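Local structure of nitrite oxidoreductase subunit A (Kuenenia stuttgartiensis, 7B04) at residues F242-A247 against K606-D611; E483-H488 against E842-H847; I957-Q962 against L1003-N1008. The protein belongs to the molybdopterin oxidoreductase family and, as a NarG-like subunit, carries a molybdenum atom, two MD1 molecules and an iron/sulfur cluster. One frame throughout, in Å; residues are numbered along the deposited sequence.

Contact 1: F242-A247 against K606-D611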
loop_
_atom_site.group_PDB
_atom_site.type_symbol
_atom_site.label_atom_id
_atom_site.label_comp_id
_atom_site.label_asym_id
_atom_site.label_seq_id
_atom_site.Cartn_x
_atom_site.Cartn_y
_atom_site.Cartn_z
ATOM N N PHE B 242 10.421 -31.726 -2.492
ATOM C CA PHE B 242 11.350 -32.132 -1.441
ATOM C C PHE B 242 10.677 -33.068 -0.445
ATOM O O PHE B 242 11.259 -34.084 -0.045
ATOM C CB PHE B 242 11.908 -30.901 -0.730
ATOM C CG PHE B 242 12.927 -31.219 0.325
ATOM C CD1 PHE B 242 14.230 -31.535 -0.023
ATOM C CD2 PHE B 242 12.582 -31.204 1.667
ATOM C CE1 PHE B 242 15.170 -31.829 0.948
ATOM C CE2 PHE B 242 13.515 -31.498 2.641
ATOM C CZ PHE B 242 14.812 -31.811 2.281
ATOM N N ASN B 243 9.469 -32.707 -0.072
ATOM C CA ASN B 243 8.669 -33.499 0.875
ATOM C C ASN B 243 8.463 -34.878 0.267
ATOM O O ASN B 243 8.523 -35.861 0.968
ATOM C CB ASN B 243 7.309 -32.843 1.009
ATOM C CG ASN B 243 7.378 -31.619 1.869
ATOM O OD1 ASN B 243 8.297 -31.483 2.638
ATOM N ND2 ASN B 243 6.407 -30.750 1.763
ATOM N N ASN B 244 8.212 -34.920 -1.023
ATOM C CA ASN B 244 8.002 -36.218 -1.693
ATOM C C ASN B 244 9.276 -37.051 -1.617
ATOM O O ASN B 244 9.185 -38.217 -1.347
ATOM C CB ASN B 244 7.562 -35.992 -3.130
ATOM C CG ASN B 244 7.075 -37.266 -3.750
ATOM O OD1 ASN B 244 6.937 -38.256 -3.068
ATOM N ND2 ASN B 244 6.853 -37.255 -5.039
ATOM N N CYS B 245 10.420 -36.418 -1.816
ATOM C CA CYS B 245 11.749 -37.057 -1.849
ATOM C C CYS B 245 12.070 -37.701 -0.514
ATOM O O CYS B 245 12.873 -38.565 -0.473
ATOM C CB CYS B 245 12.799 -35.990 -2.073
ATOM S SG CYS B 245 13.147 -35.668 -3.809
ATOM N N LEU B 246 11.543 -37.169 0.558
ATOM C CA LEU B 246 11.840 -37.715 1.877
ATOM C C LEU B 246 11.381 -39.155 2.041
ATOM O O LEU B 246 11.721 -39.782 3.051
ATOM C CB LEU B 246 11.208 -36.844 2.960
ATOM C CG LEU B 246 11.849 -35.467 3.109
ATOM C CD1 LEU B 246 11.073 -34.652 4.110
ATOM C CD2 LEU B 246 13.304 -35.589 3.530
ATOM N N ALA B 247 10.610 -39.688 1.089
ATOM C CA ALA B 247 10.292 -41.109 1.111
ATOM C C ALA B 247 11.555 -41.960 1.083
ATOM O O ALA B 247 11.585 -43.042 1.680
ATOM C CB ALA B 247 9.378 -41.464 -0.062
ATOM N N LYS B 606 3.513 -40.412 -9.159
ATOM C CA LYS B 606 3.097 -41.017 -7.896
ATOM C C LYS B 606 3.662 -40.172 -6.763
ATOM O O LYS B 606 4.874 -40.190 -6.526
ATOM C CB LYS B 606 3.566 -42.461 -7.792
ATOM C CG LYS B 606 3.315 -43.077 -6.425
ATOM C CD LYS B 606 3.718 -44.538 -6.391
ATOM C CE LYS B 606 3.654 -45.093 -4.978
ATOM N NZ LYS B 606 3.951 -46.551 -4.942
ATOM N N GLY B 607 2.793 -39.437 -6.077
ATOM C CA GLY B 607 3.211 -38.640 -4.942
ATOM C C GLY B 607 3.054 -39.430 -3.655
ATOM O O GLY B 607 2.079 -40.155 -3.466
ATOM N N ARG B 608 4.042 -39.289 -2.771
ATOM C CA ARG B 608 4.054 -39.978 -1.487
ATOM C C ARG B 608 4.140 -38.992 -0.331
ATOM O O ARG B 608 4.565 -39.355 0.771
ATOM C CB ARG B 608 5.194 -40.993 -1.449
ATOM C CG ARG B 608 5.392 -41.601 -2.818
ATOM C CD ARG B 608 6.339 -42.761 -2.870
ATOM N NE ARG B 608 6.293 -43.332 -4.212
ATOM C CZ ARG B 608 7.115 -44.269 -4.661
ATOM N NH1 ARG B 608 8.057 -44.753 -3.869
ATOM N NH2 ARG B 608 6.994 -44.721 -5.901
ATOM N N ALA B 609 3.739 -37.752 -0.575
ATOM C CA ALA B 609 3.662 -36.714 0.439
ATOM C C ALA B 609 2.188 -36.483 0.731
ATOM O O ALA B 609 1.428 -36.102 -0.166
ATOM C CB ALA B 609 4.335 -35.429 -0.041
ATOM N N LEU B 610 1.790 -36.705 1.978
ATOM C CA LEU B 610 0.392 -36.595 2.374
ATOM C C LEU B 610 0.094 -35.155 2.765
ATOM O O LEU B 610 0.686 -34.628 3.712
ATOM C CB LEU B 610 0.084 -37.549 3.526
ATOM C CG LEU B 610 -1.362 -37.580 4.018
ATOM C CD1 LEU B 610 -2.301 -38.012 2.902
ATOM C CD2 LEU B 610 -1.483 -38.507 5.216
ATOM N N ASP B 611 -0.820 -34.520 2.039
ATOM C CA ASP B 611 -1.133 -33.124 2.304
ATOM C C ASP B 611 -1.718 -32.959 3.703
ATOM O O ASP B 611 -2.386 -33.849 4.236
ATOM C CB ASP B 611 -2.111 -32.593 1.258
ATOM C CG ASP B 611 -1.515 -32.571 -0.136
ATOM O OD1 ASP B 611 -0.277 -32.463 -0.255
ATOM O OD2 ASP B 611 -2.286 -32.664 -1.113
#

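Contact 2: E483-H488 against E842-H847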
loop_
_atom_site.group_PDB
_atom_site.type_symbol
_atom_site.label_atom_id
_atom_site.label_comp_id
_atom_site.label_asym_id
_atom_site.label_seq_id
_atom_site.Cartn_x
_atom_site.Cartn_y
_atom_site.Cartn_z
ATOM N N GLU B 483 -40.174 -24.796 -1.755
ATOM C CA GLU B 483 -41.202 -24.829 -0.721
ATOM C C GLU B 483 -40.576 -24.856 0.667
ATOM O O GLU B 483 -41.013 -24.128 1.564
ATOM C CB GLU B 483 -42.135 -26.023 -0.921
ATOM C CG GLU B 483 -43.213 -25.796 -1.975
ATOM C CD GLU B 483 -44.255 -24.776 -1.551
ATOM O OE1 GLU B 483 -44.537 -24.672 -0.339
ATOM O OE2 GLU B 483 -44.792 -24.073 -2.435
ATOM N N MET B 484 -39.589 -25.729 0.830
ATOM C CA MET B 484 -38.880 -25.821 2.120
ATOM C C MET B 484 -38.208 -24.468 2.347
ATOM O O MET B 484 -38.246 -23.972 3.467
ATOM C CB MET B 484 -37.846 -26.944 2.113
ATOM C CG MET B 484 -38.452 -28.325 2.056
ATOM S SD MET B 484 -37.403 -29.628 2.712
ATOM C CE MET B 484 -38.242 -30.022 4.235
ATOM N N TYR B 485 -37.662 -23.849 1.307
ATOM C CA TYR B 485 -37.052 -22.517 1.545
ATOM C C TYR B 485 -38.124 -21.503 1.959
ATOM O O TYR B 485 -37.853 -20.666 2.814
ATOM C CB TYR B 485 -36.122 -22.092 0.411
ATOM C CG TYR B 485 -34.664 -22.285 0.730
ATOM C CD1 TYR B 485 -33.960 -21.370 1.486
ATOM C CD2 TYR B 485 -33.998 -23.409 0.306
ATOM C CE1 TYR B 485 -32.627 -21.555 1.792
ATOM C CE2 TYR B 485 -32.667 -23.612 0.610
ATOM C CZ TYR B 485 -31.978 -22.686 1.356
ATOM O OH TYR B 485 -30.670 -22.923 1.635
ATOM N N LYS B 486 -39.312 -21.599 1.369
ATOM C CA LYS B 486 -40.451 -20.696 1.660
ATOM C C LYS B 486 -40.786 -20.795 3.146
ATOM O O LYS B 486 -41.144 -19.792 3.722
ATOM C CB LYS B 486 -41.657 -21.193 0.864
ATOM C CG LYS B 486 -42.098 -20.329 -0.302
ATOM C CD LYS B 486 -43.122 -21.034 -1.146
ATOM C CE LYS B 486 -43.258 -20.472 -2.539
ATOM N NZ LYS B 486 -43.256 -21.550 -3.549
ATOM N N ILE B 487 -40.736 -21.990 3.715
ATOM C CA ILE B 487 -40.966 -22.146 5.141
ATOM C C ILE B 487 -39.718 -21.788 5.929
ATOM O O ILE B 487 -39.813 -21.363 7.086
ATOM C CB ILE B 487 -41.492 -23.562 5.445
ATOM C CG1 ILE B 487 -42.367 -24.022 4.278
ATOM C CG2 ILE B 487 -42.342 -23.532 6.693
ATOM C CD1 ILE B 487 -43.097 -25.328 4.490
ATOM N N HIS B 488 -38.531 -21.971 5.350
ATOM C CA HIS B 488 -37.319 -21.582 6.071
ATOM C C HIS B 488 -37.238 -20.066 6.219
ATOM O O HIS B 488 -36.796 -19.559 7.254
ATOM C CB HIS B 488 -36.061 -22.091 5.362
ATOM C CG HIS B 488 -34.792 -21.814 6.114
ATOM N ND1 HIS B 488 -34.666 -22.032 7.470
ATOM C CD2 HIS B 488 -33.606 -21.306 5.703
ATOM C CE1 HIS B 488 -33.450 -21.692 7.855
ATOM N NE2 HIS B 488 -32.787 -21.247 6.802
ATOM N N GLU B 842 -26.939 -27.315 9.724
ATOM C CA GLU B 842 -26.631 -26.378 8.653
ATOM C C GLU B 842 -26.984 -26.957 7.287
ATOM O O GLU B 842 -26.395 -26.574 6.275
ATOM C CB GLU B 842 -25.156 -25.986 8.710
ATOM C CG GLU B 842 -24.873 -24.654 9.390
ATOM C CD GLU B 842 -23.456 -24.573 9.928
ATOM O OE1 GLU B 842 -23.099 -25.405 10.789
ATOM O OE2 GLU B 842 -22.692 -23.695 9.478
ATOM N N ASN B 843 -27.935 -27.896 7.247
ATOM C CA ASN B 843 -28.419 -28.394 5.962
ATOM C C ASN B 843 -29.032 -27.271 5.136
ATOM O O ASN B 843 -28.825 -27.200 3.918
ATOM C CB ASN B 843 -29.426 -29.525 6.177
ATOM C CG ASN B 843 -30.555 -29.138 7.111
ATOM O OD1 ASN B 843 -30.647 -27.996 7.559
ATOM N ND2 ASN B 843 -31.426 -30.095 7.410
ATOM N N PHE B 844 -29.784 -26.386 5.779
ATOM C CA PHE B 844 -30.282 -25.177 5.146
ATOM C C PHE B 844 -29.261 -24.055 5.281
ATOM O O PHE B 844 -28.411 -24.059 6.175
ATOM C CB PHE B 844 -31.604 -24.736 5.776
ATOM C CG PHE B 844 -32.784 -25.561 5.361
ATOM C CD1 PHE B 844 -33.433 -25.308 4.165
ATOM C CD2 PHE B 844 -33.252 -26.580 6.172
ATOM C CE1 PHE B 844 -34.524 -26.060 3.782
ATOM C CE2 PHE B 844 -34.343 -27.336 5.794
ATOM C CZ PHE B 844 -34.979 -27.076 4.598
ATOM N N ILE B 845 -29.356 -23.080 4.378
ATOM C CA ILE B 845 -28.561 -21.861 4.495
ATOM C C ILE B 845 -29.216 -21.020 5.588
ATOM O O ILE B 845 -30.220 -20.345 5.357
ATOM C CB ILE B 845 -28.463 -21.106 3.168
ATOM C CG1 ILE B 845 -27.725 -21.960 2.134
ATOM C CG2 ILE B 845 -27.747 -19.779 3.362
ATOM C CD1 ILE B 845 -27.798 -21.418 0.725
ATOM N N VAL B 846 -28.651 -21.074 6.788
ATOM C CA VAL B 846 -29.214 -20.426 7.963
ATOM C C VAL B 846 -28.196 -19.432 8.505
ATOM O O VAL B 846 -26.988 -19.574 8.290
ATOM C CB VAL B 846 -29.609 -21.468 9.036
ATOM C CG1 VAL B 846 -28.370 -22.131 9.626
ATOM C CG2 VAL B 846 -30.476 -20.845 10.125
ATOM N N HIS B 847 -28.691 -18.414 9.204
ATOM C CA HIS B 847 -27.823 -17.476 9.900
ATOM C C HIS B 847 -27.471 -18.032 11.273
ATOM O O HIS B 847 -28.346 -18.509 12.002
ATOM C CB HIS B 847 -28.484 -16.108 10.046
ATOM C CG HIS B 847 -27.684 -15.145 10.866
ATOM N ND1 HIS B 847 -27.801 -15.057 12.236
ATOM C CD2 HIS B 847 -26.740 -14.243 10.510
ATOM C CE1 HIS B 847 -26.971 -14.135 12.688
ATOM N NE2 HIS B 847 -26.315 -13.625 11.661
#

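Contact 3: I957-Q962 against L1003-N1008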
loop_
_atom_site.group_PDB
_atom_site.type_symbol
_atom_site.label_atom_id
_atom_site.label_comp_id
_atom_site.label_asym_id
_atom_site.label_seq_id
_atom_site.Cartn_x
_atom_site.Cartn_y
_atom_site.Cartn_z
ATOM N N ILE B 957 -4.263 1.418 15.824
ATOM C CA ILE B 957 -5.592 0.822 15.907
ATOM C C ILE B 957 -6.641 1.906 15.694
ATOM O O ILE B 957 -6.532 3.009 16.240
ATOM C CB ILE B 957 -5.826 0.098 17.253
ATOM C CG1 ILE B 957 -7.221 -0.533 17.276
ATOM C CG2 ILE B 957 -5.668 1.051 18.429
ATOM C CD1 ILE B 957 -7.479 -1.412 18.479
ATOM N N HIS B 958 -7.642 1.598 14.873
ATOM C CA HIS B 958 -8.736 2.522 14.611
ATOM C C HIS B 958 -9.842 2.310 15.637
ATOM O O HIS B 958 -10.228 1.171 15.915
ATOM C CB HIS B 958 -9.291 2.307 13.202
ATOM C CG HIS B 958 -8.394 2.800 12.110
ATOM N ND1 HIS B 958 -8.708 3.886 11.322
ATOM C CD2 HIS B 958 -7.187 2.360 11.680
ATOM C CE1 HIS B 958 -7.739 4.087 10.447
ATOM N NE2 HIS B 958 -6.804 3.176 10.643
ATOM N N ILE B 959 -10.345 3.406 16.198
ATOM C CA ILE B 959 -11.412 3.361 17.192
ATOM C C ILE B 959 -12.329 4.556 16.959
ATOM O O ILE B 959 -11.868 5.645 16.598
ATOM C CB ILE B 959 -10.857 3.327 18.635
ATOM C CG1 ILE B 959 -11.998 3.190 19.648
ATOM C CG2 ILE B 959 -9.994 4.547 18.919
ATOM C CD1 ILE B 959 -11.547 2.745 21.022
ATOM N N HIS B 960 -13.626 4.349 17.159
ATOM C CA HIS B 960 -14.579 5.442 17.051
ATOM C C HIS B 960 -14.309 6.491 18.129
ATOM O O HIS B 960 -14.001 6.138 19.274
ATOM C CB HIS B 960 -16.008 4.911 17.175
ATOM C CG HIS B 960 -17.061 5.936 16.895
ATOM N ND1 HIS B 960 -17.558 6.779 17.867
ATOM C CD2 HIS B 960 -17.711 6.259 15.751
ATOM C CE1 HIS B 960 -18.469 7.573 17.335
ATOM N NE2 HIS B 960 -18.580 7.278 16.052
ATOM N N PRO B 961 -14.399 7.785 17.793
ATOM C CA PRO B 961 -14.072 8.826 18.789
ATOM C C PRO B 961 -14.875 8.716 20.073
ATOM O O PRO B 961 -14.307 8.842 21.167
ATOM C CB PRO B 961 -14.372 10.128 18.032
ATOM C CG PRO B 961 -14.237 9.769 16.592
ATOM C CD PRO B 961 -14.736 8.360 16.480
ATOM N N GLN B 962 -16.187 8.492 19.973
ATOM C CA GLN B 962 -17.002 8.359 21.176
ATOM C C GLN B 962 -16.563 7.156 21.997
ATOM O O GLN B 962 -16.525 7.218 23.233
ATOM C CB GLN B 962 -18.482 8.249 20.806
ATOM C CG GLN B 962 -19.418 8.257 22.005
ATOM C CD GLN B 962 -19.304 9.529 22.823
ATOM O OE1 GLN B 962 -18.711 9.535 23.903
ATOM N NE2 GLN B 962 -19.872 10.616 22.313
ATOM N N LEU B 1003 -0.474 -0.465 21.325
ATOM C CA LEU B 1003 -0.317 0.376 20.151
ATOM C C LEU B 1003 -1.090 1.677 20.335
ATOM O O LEU B 1003 -1.892 1.835 21.262
ATOM C CB LEU B 1003 -0.751 -0.382 18.898
ATOM C CG LEU B 1003 -2.238 -0.444 18.562
ATOM C CD1 LEU B 1003 -2.384 -1.163 17.236
ATOM C CD2 LEU B 1003 -3.059 -1.130 19.649
ATOM N N ARG B 1004 -0.846 2.605 19.413
ATOM C CA ARG B 1004 -1.519 3.895 19.407
ATOM C C ARG B 1004 -2.936 3.783 18.863
ATOM O O ARG B 1004 -3.227 2.967 17.985
ATOM C CB ARG B 1004 -0.745 4.903 18.560
ATOM C CG ARG B 1004 0.451 5.531 19.250
ATOM C CD ARG B 1004 0.997 6.655 18.393
ATOM N NE ARG B 1004 2.214 7.271 18.914
ATOM C CZ ARG B 1004 2.241 8.323 19.727
ATOM N NH1 ARG B 1004 1.109 8.878 20.141
ATOM N NH2 ARG B 1004 3.403 8.818 20.133
ATOM N N ALA B 1005 -3.811 4.642 19.379
ATOM C CA ALA B 1005 -5.200 4.719 18.961
ATOM C C ALA B 1005 -5.383 5.872 17.983
ATOM O O ALA B 1005 -4.729 6.912 18.091
ATOM C CB ALA B 1005 -6.124 4.910 20.166
ATOM N N LYS B 1006 -6.281 5.676 17.020
ATOM C CA LYS B 1006 -6.550 6.669 15.987
ATOM C C LYS B 1006 -8.050 6.885 15.891
ATOM O O LYS B 1006 -8.803 5.928 15.685
ATOM C CB LYS B 1006 -5.989 6.223 14.633
ATOM C CG LYS B 1006 -6.411 7.112 13.474
ATOM C CD LYS B 1006 -5.980 6.545 12.130
ATOM C CE LYS B 1006 -6.563 7.361 10.985
ATOM N NZ LYS B 1006 -6.210 6.808 9.648
ATOM N N TYR B 1007 -8.481 8.136 16.035
ATOM C CA TYR B 1007 -9.889 8.463 15.864
ATOM C C TYR B 1007 -10.272 8.308 14.400
ATOM O O TYR B 1007 -9.678 8.946 13.525
ATOM C CB TYR B 1007 -10.181 9.887 16.332
ATOM C CG TYR B 1007 -10.277 10.057 17.829
ATOM C CD1 TYR B 1007 -10.071 8.987 18.686
ATOM C CD2 TYR B 1007 -10.580 11.293 18.385
ATOM C CE1 TYR B 1007 -10.154 9.145 20.053
ATOM C CE2 TYR B 1007 -10.668 11.460 19.753
ATOM C CZ TYR B 1007 -10.455 10.381 20.583
ATOM O OH TYR B 1007 -10.543 10.540 21.946
ATOM N N ASN B 1008 -11.261 7.456 14.133
ATOM C CA ASN B 1008 -11.840 7.325 12.799
ATOM C C ASN B 1008 -13.336 7.108 12.975
ATOM O O ASN B 1008 -13.778 5.984 13.262
ATOM C CB ASN B 1008 -11.202 6.182 12.014
ATOM C CG ASN B 1008 -11.554 6.220 10.538
ATOM O OD1 ASN B 1008 -12.310 7.082 10.088
ATOM N ND2 ASN B 1008 -11.005 5.282 9.775
#

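Contact 1: F242-A247 against K606-D611
N244 reaches out of helix 238-254 with its side-chain amide and accepts a hydrogen bond from the backbone of R608, tying an irregular loop of this molybdopterin oxidoreductase fold to a helix. Its CG stands anti to the backbone N (chi1 -168°), and the end of the side chain comes nearer the loop than CB does. R608 N lies 3.1 Å from N244 OD1, with an N-H...O angle of 151°, and approaches from above the carbonyl plane, 55° out of it. The same oxygen also rests against the base of the arginine side chain, 3.6 Å from R608 CB. The other branch of the amide faces the preceding residues of the loop: N244 ND2 is 3.9 Å from G607 CA and 3.8 Å from K606 O, where it makes contact without a hydrogen bond.

R608 starts with CG beside its own backbone N and then runs extended from CG to NE. On the way its aliphatic part passes A247, whose CB is 4.3 Å from R608 CD. The guanidinium is steeply inclined to the amide plane of N244 and forms a salt bridge through NH2 to D588. K606 NZ sits over one guanidinium face, displaced toward the rim, and is itself paired with D259; the two aspartates would be expected to offset the repulsion between these neighbouring positive groups.

N243 directs its amide elsewhere, ND2 bonding to G224 O on strand 222-226 and to N266 OD1. What it offers the loop is the base of its side chain: N243 CB meets the methyl of A609, CB to CB, at 4.1 Å.

Contact 2: E483-H488 against E842-H847
F844 projects from the loop 842-847 into the side chains on one flank of helix 481-488, and its atoms meet three helix residues in turn. CB comes first, lying over one face of the H488 imidazole in a CH-pi contact, 4.0 Å from the ring centroid and displaced toward the rim. Beyond it CG lies anti to the carbonyl carbon (chi1 -76°), and the phenyl ring slides past the imidazole in nearly parallel planes with little overlap. CD1 then meets the face of Y485, 4.0 Å from Y485 CE2, so that the edge of the phenylalanine ring is turned to the tyrosine in a T-shaped pair. At the tip, CE1 and CZ abut M484 CB, which sits at the ring edge, 3.8 Å from CZ. M484 SD is at the edge as well, a Met-aromatic contact 5.3 Å from the ring centroid.

Y485, H488 and F844 thus form an aromatic cluster between the C-terminal part of helix 481-488 and the loop that leads from helix 835-840 to strand 847-848; Y831 adds another edge-to-face partner to F844. The backbone beside the phenylalanine is held by polar atoms of the same helix. H488 NE2 donates to I845 O at 3.1 Å, the oxygen lying in the imidazole plane while the donor stands well above the carbonyl plane; the bond is bent, with an N-H...O angle of 139°. I845 N in turn donates to Y485 OH, although the hydroxyl is placed with less certainty. I845 itself packs on helices 535-541 and 355-368. V846 crosses H488 at about a right angle, its CG2 at the imidazole edge, 3.8 Å from H488 CE1.

Contact 3: I957-Q962 against L1003-N1008
H958 CG lies beside its backbone N (chi1 -73°) and K1006 CG anti to its own (chi1 171°); the two side chains run side by side, the lysine extended to NZ. K1006 CD rests over the imidazole face, 3.8 Å from the ring centroid. N1008 ND2 donates to H958 ND1 at 3.1 Å in a fairly straight bond (N-H...N 156°), tilted from the imidazole plane.

Beneath them strands 956-959 and 1001-1007 pair in parallel within a mixed six-stranded sheet, consistent with the molybdopterin-dinucleotide-binding domain of this family, a double-psi beta-barrel. I957 N bonds to R1004 O at 2.9 Å, and I957 O accepts from K1006 N; I959 repeats the pattern with K1006 O and N1008 N. On the face that carries I957, A1005 and I959, I957 CG2 also reaches L1003 CD2, 3.6 Å away. Past the strand, P961 CA sits over the centre of the Y1007 ring.

K1006 NZ bonds to E146 O of the subunit B chain, and N1008 ND2 is shared between H958 ND1 and D147 O of that chain. The H958 side chain lies about 10 Å from a bound MD1; as an acceptor its ND1 carries no proton here, and the K1006 ammonium would be expected to disfavour protonation of the ring.

In the fold
The three contacts are well separated and share no helix or strand. Contacts 1 and 2 have centres about 43 Å apart, contacts 1 and 3 about 48 Å, and contacts 2 and 3 about 40 Å; contacts 1 and 3 lie on opposite sides of the chain's centre. Along the sequence contacts 1 and 2 interleave, in the order 242-247, 483-488, 606-611 and 842-847, each joining a helix to a loop more than 350 residues away. Contact 3 follows both, pairing segments whose nearest ends are 41 residues apart. The first two closures thus overlap in sequence without touching, whereas contact 3 joins strands close in sequence, and its residues touch subunit B.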